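Local coordinates for protein transcriptional activator TenA-1 (PDB 2QZC) that is probably a TenA-like thiaminase of the TENA/THI-4/PQQC family, acting in the breakdown or salvage of thiamin compounds, at residues N109-H118 with N194-A205. Residues are numbered along the deposited sequence; the frame is centred on the assembly and turned at random.
Sequences NLINYAYTRH and NSVRFEIGFWDA. With IMD (imidazole), chain C.
Y115 lies against F198 with the two rings nearly parallel but slid apart. F198 CB sits over one face of the Y115 ring, 3.5 Å from its centroid. In return Y115 CA stands over the F198 ring, so each residue offers a C-H to the other's pi face. With CG anti to the backbone N (chi1 -168°), the Y115 ring runs across to helix 186-208. Its OH donates to E199 OE2 at 2.6 Å, on the anti side of the carboxylate and 27° out of its plane. The same OE2 accepts from imidazole N1 at 2.8 Å. The imidazole stands steeply on one face of the F202 ring, with C4 over its centre, and D48 also bonds it. N112 OD1 meets the edge of the F202 ring at CE2, 3.4 Å away, and has no hydrogen-bond partner, while N112 ND2 bonds Q47. About one turn further along the helix from Y115, H118 turns one face to F198 CE2. H118 NE2 donates in its ring plane to S195 OG (2.9 Å), which is also bonded to A133 O. I111 fits as a knob among F198, G201, F202 and A205, with CG2 3.6 Å from F202 N. A phenylalanine in place of Y115 would probably keep the ring packing but leave E199 OE2 without its hydroxyl donor. The two segments run nearly antiparallel, their axes at 154°, within the all-helical heme oxygenase-like fold. Two donors grip E199 OE2, and the imidazole, probably from the crystallisation liquor, is consistent with a substrate pocket here, as in TenA relatives.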
loop_
_atom_site.group_PDB
_atom_site.type_symbol
_atom_site.label_atom_id
_atom_site.label_comp_id
_atom_site.label_asym_id
_atom_site.label_seq_id
_atom_site.Cartn_x
_atom_site.Cartn_y
_atom_site.Cartn_z
ATOM N N ASN A 109 -18.242 -16.756 6.771
ATOM C CA ASN A 109 -18.294 -18.081 7.373
ATOM C C ASN A 109 -17.083 -18.229 8.345
ATOM O O ASN A 109 -16.165 -17.388 8.381
ATOM C CB ASN A 109 -18.419 -19.204 6.363
ATOM C CG ASN A 109 -17.238 -19.363 5.423
ATOM O OD1 ASN A 109 -16.092 -19.146 5.803
ATOM N ND2 ASN A 109 -17.528 -19.771 4.168
ATOM N N LEU A 110 -17.109 -19.256 9.182
ATOM C CA LEU A 110 -16.085 -19.395 10.219
ATOM C C LEU A 110 -14.694 -19.503 9.612
ATOM O O LEU A 110 -13.750 -18.860 10.116
ATOM C CB LEU A 110 -16.365 -20.640 11.075
ATOM C CG LEU A 110 -15.319 -20.989 12.145
ATOM C CD1 LEU A 110 -15.064 -19.839 13.080
ATOM C CD2 LEU A 110 -15.734 -22.249 12.938
ATOM N N ILE A 111 -14.530 -20.286 8.552
ATOM C CA ILE A 111 -13.212 -20.457 7.969
ATOM C C ILE A 111 -12.665 -19.148 7.390
ATOM O O ILE A 111 -11.490 -18.821 7.599
ATOM C CB ILE A 111 -13.222 -21.540 6.883
ATOM C CG1 ILE A 111 -13.628 -22.887 7.445
ATOM C CG2 ILE A 111 -11.819 -21.677 6.247
ATOM C CD1 ILE A 111 -12.694 -23.443 8.531
ATOM N N ASN A 112 -13.510 -18.388 6.697
ATOM C CA ASN A 112 -13.084 -17.086 6.144
ATOM C C ASN A 112 -12.712 -16.120 7.265
ATOM O O ASN A 112 -11.710 -15.376 7.233
ATOM C CB ASN A 112 -14.210 -16.547 5.281
ATOM C CG ASN A 112 -13.815 -15.382 4.404
ATOM O OD1 ASN A 112 -12.639 -15.040 4.296
ATOM N ND2 ASN A 112 -14.845 -14.792 3.745
ATOM N N TYR A 113 -13.546 -16.117 8.309
ATOM C CA TYR A 113 -13.261 -15.250 9.465
ATOM C C TYR A 113 -11.887 -15.566 10.040
ATOM O O TYR A 113 -11.002 -14.717 10.235
ATOM C CB TYR A 113 -14.356 -15.364 10.540
ATOM C CG TYR A 113 -14.142 -14.305 11.613
ATOM C CD1 TYR A 113 -14.534 -13.002 11.405
ATOM C CD2 TYR A 113 -13.512 -14.590 12.787
ATOM C CE1 TYR A 113 -14.290 -12.007 12.333
ATOM C CE2 TYR A 113 -13.250 -13.576 13.743
ATOM C CZ TYR A 113 -13.668 -12.301 13.506
ATOM O OH TYR A 113 -13.368 -11.292 14.394
ATOM N N ALA A 114 -11.653 -16.851 10.305
ATOM C CA ALA A 114 -10.379 -17.286 10.859
ATOM C C ALA A 114 -9.195 -16.971 9.944
ATOM O O ALA A 114 -8.125 -16.524 10.403
ATOM C CB ALA A 114 -10.432 -18.827 11.122
ATOM N N TYR A 115 -9.369 -17.222 8.661
ATOM C CA TYR A 115 -8.308 -17.047 7.673
ATOM C C TYR A 115 -7.908 -15.571 7.579
ATOM O O TYR A 115 -6.699 -15.210 7.604
ATOM C CB TYR A 115 -8.741 -17.610 6.341
ATOM C CG TYR A 115 -7.684 -17.788 5.255
ATOM C CD1 TYR A 115 -6.317 -17.559 5.445
ATOM C CD2 TYR A 115 -8.083 -18.339 4.032
ATOM C CE1 TYR A 115 -5.384 -17.778 4.429
ATOM C CE2 TYR A 115 -7.143 -18.590 3.026
ATOM C CZ TYR A 115 -5.789 -18.308 3.227
ATOM O OH TYR A 115 -4.886 -18.542 2.208
ATOM N N THR A 116 -8.924 -14.718 7.485
ATOM C CA THR A 116 -8.611 -13.279 7.459
ATOM C C THR A 116 -7.912 -12.831 8.745
ATOM O O THR A 116 -6.969 -12.051 8.693
ATOM C CB THR A 116 -9.845 -12.429 7.135
ATOM O OG1 THR A 116 -10.828 -12.601 8.163
ATOM C CG2 THR A 116 -10.403 -12.735 5.741
ATOM N N ARG A 117 -8.381 -13.295 9.917
ATOM C CA ARG A 117 -7.727 -12.911 11.167
ATOM C C ARG A 117 -6.299 -13.440 11.271
ATOM O O ARG A 117 -5.422 -12.795 11.890
ATOM C CB ARG A 117 -8.603 -13.227 12.394
ATOM C CG ARG A 117 -9.590 -12.139 12.733
ATOM C CD ARG A 117 -10.505 -11.732 11.607
ATOM N NE ARG A 117 -11.431 -10.684 12.020
ATOM C CZ ARG A 117 -12.184 -9.981 11.179
ATOM N NH1 ARG A 117 -12.163 -10.198 9.876
ATOM N NH2 ARG A 117 -13.006 -9.084 11.682
ATOM N N HIS A 118 -6.043 -14.597 10.671
ATOM C CA HIS A 118 -4.678 -15.194 10.560
ATOM C C HIS A 118 -3.748 -14.230 9.788
ATOM O O HIS A 118 -2.643 -13.919 10.226
ATOM C CB HIS A 118 -4.842 -16.551 9.848
ATOM C CG HIS A 118 -3.591 -17.223 9.357
ATOM N ND1 HIS A 118 -2.681 -17.855 10.184
ATOM C CD2 HIS A 118 -3.189 -17.469 8.085
ATOM C CE1 HIS A 118 -1.774 -18.450 9.422
ATOM N NE2 HIS A 118 -2.065 -18.243 8.156
ATOM N N ASN A 194 -0.577 -23.679 7.799
ATOM C CA ASN A 194 -1.877 -23.174 8.284
ATOM C C ASN A 194 -2.654 -22.487 7.167
ATOM O O ASN A 194 -3.869 -22.727 7.015
ATOM C CB ASN A 194 -1.785 -22.284 9.526
ATOM C CG ASN A 194 -1.699 -23.073 10.813
ATOM O OD1 ASN A 194 -1.889 -24.312 10.807
ATOM N ND2 ASN A 194 -1.427 -22.382 11.932
ATOM N N SER A 195 -1.981 -21.651 6.362
ATOM C CA SER A 195 -2.660 -21.032 5.223
ATOM C C SER A 195 -3.215 -22.045 4.230
ATOM O O SER A 195 -4.350 -21.896 3.736
ATOM C CB SER A 195 -1.771 -20.014 4.542
ATOM O OG SER A 195 -1.578 -18.876 5.368
ATOM N N VAL A 196 -2.434 -23.104 3.957
ATOM C CA VAL A 196 -2.920 -24.162 3.065
ATOM C C VAL A 196 -4.141 -24.873 3.690
ATOM O O VAL A 196 -5.131 -25.145 3.001
ATOM C CB VAL A 196 -1.797 -25.171 2.690
ATOM C CG1 VAL A 196 -2.379 -26.339 1.858
ATOM C CG2 VAL A 196 -0.673 -24.453 1.942
ATOM N N ARG A 197 -4.105 -25.139 4.994
ATOM C CA ARG A 197 -5.279 -25.730 5.660
ATOM C C ARG A 197 -6.495 -24.808 5.518
ATOM O O ARG A 197 -7.610 -25.276 5.281
ATOM C CB ARG A 197 -5.044 -26.006 7.123
ATOM C CG ARG A 197 -4.001 -27.109 7.394
ATOM C CD ARG A 197 -3.928 -27.400 8.899
ATOM N NE ARG A 197 -2.849 -28.366 9.194
ATOM C CZ ARG A 197 -2.937 -29.675 9.059
ATOM N NH1 ARG A 197 -4.010 -30.270 8.587
ATOM N NH2 ARG A 197 -1.865 -30.400 9.397
ATOM N N PHE A 198 -6.292 -23.494 5.637
ATOM C CA PHE A 198 -7.413 -22.578 5.501
ATOM C C PHE A 198 -7.953 -22.559 4.066
ATOM O O PHE A 198 -9.162 -22.385 3.866
ATOM C CB PHE A 198 -7.042 -21.156 5.944
ATOM C CG PHE A 198 -6.870 -20.989 7.417
ATOM C CD1 PHE A 198 -7.945 -21.248 8.249
ATOM C CD2 PHE A 198 -5.754 -20.378 7.967
ATOM C CE1 PHE A 198 -7.846 -21.056 9.639
ATOM C CE2 PHE A 198 -5.619 -20.212 9.306
ATOM C CZ PHE A 198 -6.658 -20.528 10.167
ATOM N N GLU A 199 -7.088 -22.673 3.066
ATOM C CA GLU A 199 -7.542 -22.733 1.665
ATOM C C GLU A 199 -8.419 -23.947 1.427
ATOM O O GLU A 199 -9.502 -23.867 0.821
ATOM C CB GLU A 199 -6.343 -22.755 0.721
ATOM C CG GLU A 199 -5.623 -21.437 0.604
ATOM C CD GLU A 199 -6.426 -20.373 -0.107
ATOM O OE1 GLU A 199 -7.437 -20.686 -0.787
ATOM O OE2 GLU A 199 -6.047 -19.176 0.000
ATOM N N ILE A 200 -7.964 -25.111 1.903
ATOM C CA ILE A 200 -8.753 -26.343 1.792
ATOM C C ILE A 200 -10.124 -26.141 2.469
ATOM O O ILE A 200 -11.188 -26.457 1.884
ATOM C CB ILE A 200 -8.005 -27.524 2.413
ATOM C CG1 ILE A 200 -6.727 -27.825 1.629
ATOM C CG2 ILE A 200 -8.907 -28.779 2.442
ATOM C CD1 ILE A 200 -5.696 -28.703 2.393
ATOM N N GLY A 201 -10.102 -25.605 3.680
ATOM C CA GLY A 201 -11.319 -25.321 4.409
ATOM C C GLY A 201 -12.220 -24.328 3.719
ATOM O O GLY A 201 -13.446 -24.414 3.799
ATOM N N PHE A 202 -11.624 -23.357 3.035
ATOM C CA PHE A 202 -12.400 -22.313 2.315
ATOM C C PHE A 202 -13.236 -22.934 1.186
ATOM O O PHE A 202 -14.426 -22.630 1.042
ATOM C CB PHE A 202 -11.430 -21.240 1.758
ATOM C CG PHE A 202 -12.068 -19.916 1.457
ATOM C CD1 PHE A 202 -12.750 -19.686 0.277
ATOM C CD2 PHE A 202 -11.968 -18.875 2.374
ATOM C CE1 PHE A 202 -13.404 -18.414 0.048
ATOM C CE2 PHE A 202 -12.539 -17.634 2.118
ATOM C CZ PHE A 202 -13.270 -17.424 0.972
ATOM N N TRP A 203 -12.618 -23.843 0.443
ATOM C CA TRP A 203 -13.358 -24.544 -0.621
ATOM C C TRP A 203 -14.402 -25.467 -0.003
ATOM O O TRP A 203 -15.510 -25.574 -0.534
ATOM C CB TRP A 203 -12.435 -25.396 -1.471
ATOM C CG TRP A 203 -11.312 -24.850 -2.245
ATOM C CD1 TRP A 203 -10.036 -25.351 -2.249
ATOM C CD2 TRP A 203 -11.325 -23.793 -3.206
ATOM N NE1 TRP A 203 -9.276 -24.686 -3.158
ATOM C CE2 TRP A 203 -10.016 -23.699 -3.730
ATOM C CE3 TRP A 203 -12.318 -22.887 -3.656
ATOM C CZ2 TRP A 203 -9.634 -22.726 -4.698
ATOM C CZ3 TRP A 203 -11.964 -21.956 -4.594
ATOM C CH2 TRP A 203 -10.600 -21.894 -5.124
ATOM N N ASP A 204 -14.054 -26.192 1.065
ATOM C CA ASP A 204 -14.976 -27.084 1.834
ATOM C C ASP A 204 -16.247 -26.297 2.243
ATOM O O ASP A 204 -17.397 -26.737 2.093
ATOM C CB ASP A 204 -14.369 -27.611 3.193
ATOM C CG ASP A 204 -13.162 -28.618 3.084
ATOM O OD1 ASP A 204 -12.976 -29.217 2.022
ATOM O OD2 ASP A 204 -12.385 -28.782 4.117
ATOM N N ALA A 205 -16.017 -25.132 2.832
ATOM C CA ALA A 205 -17.086 -24.297 3.373
ATOM C C ALA A 205 -18.015 -23.773 2.283
ATOM O O ALA A 205 -19.227 -23.595 2.527
ATOM C CB ALA A 205 -16.494 -23.143 4.191
HETATM N N1 IMD C . -8.213 -17.633 -0.851
HETATM C C2 IMD C . -8.454 -16.821 -1.857
HETATM N N3 IMD C . -9.702 -16.407 -1.737
HETATM C C4 IMD C . -10.231 -16.930 -0.628
HETATM C C5 IMD C . -9.276 -17.718 -0.041
HETATM O O HOH W 1 -15.729 -20.321 1.825
#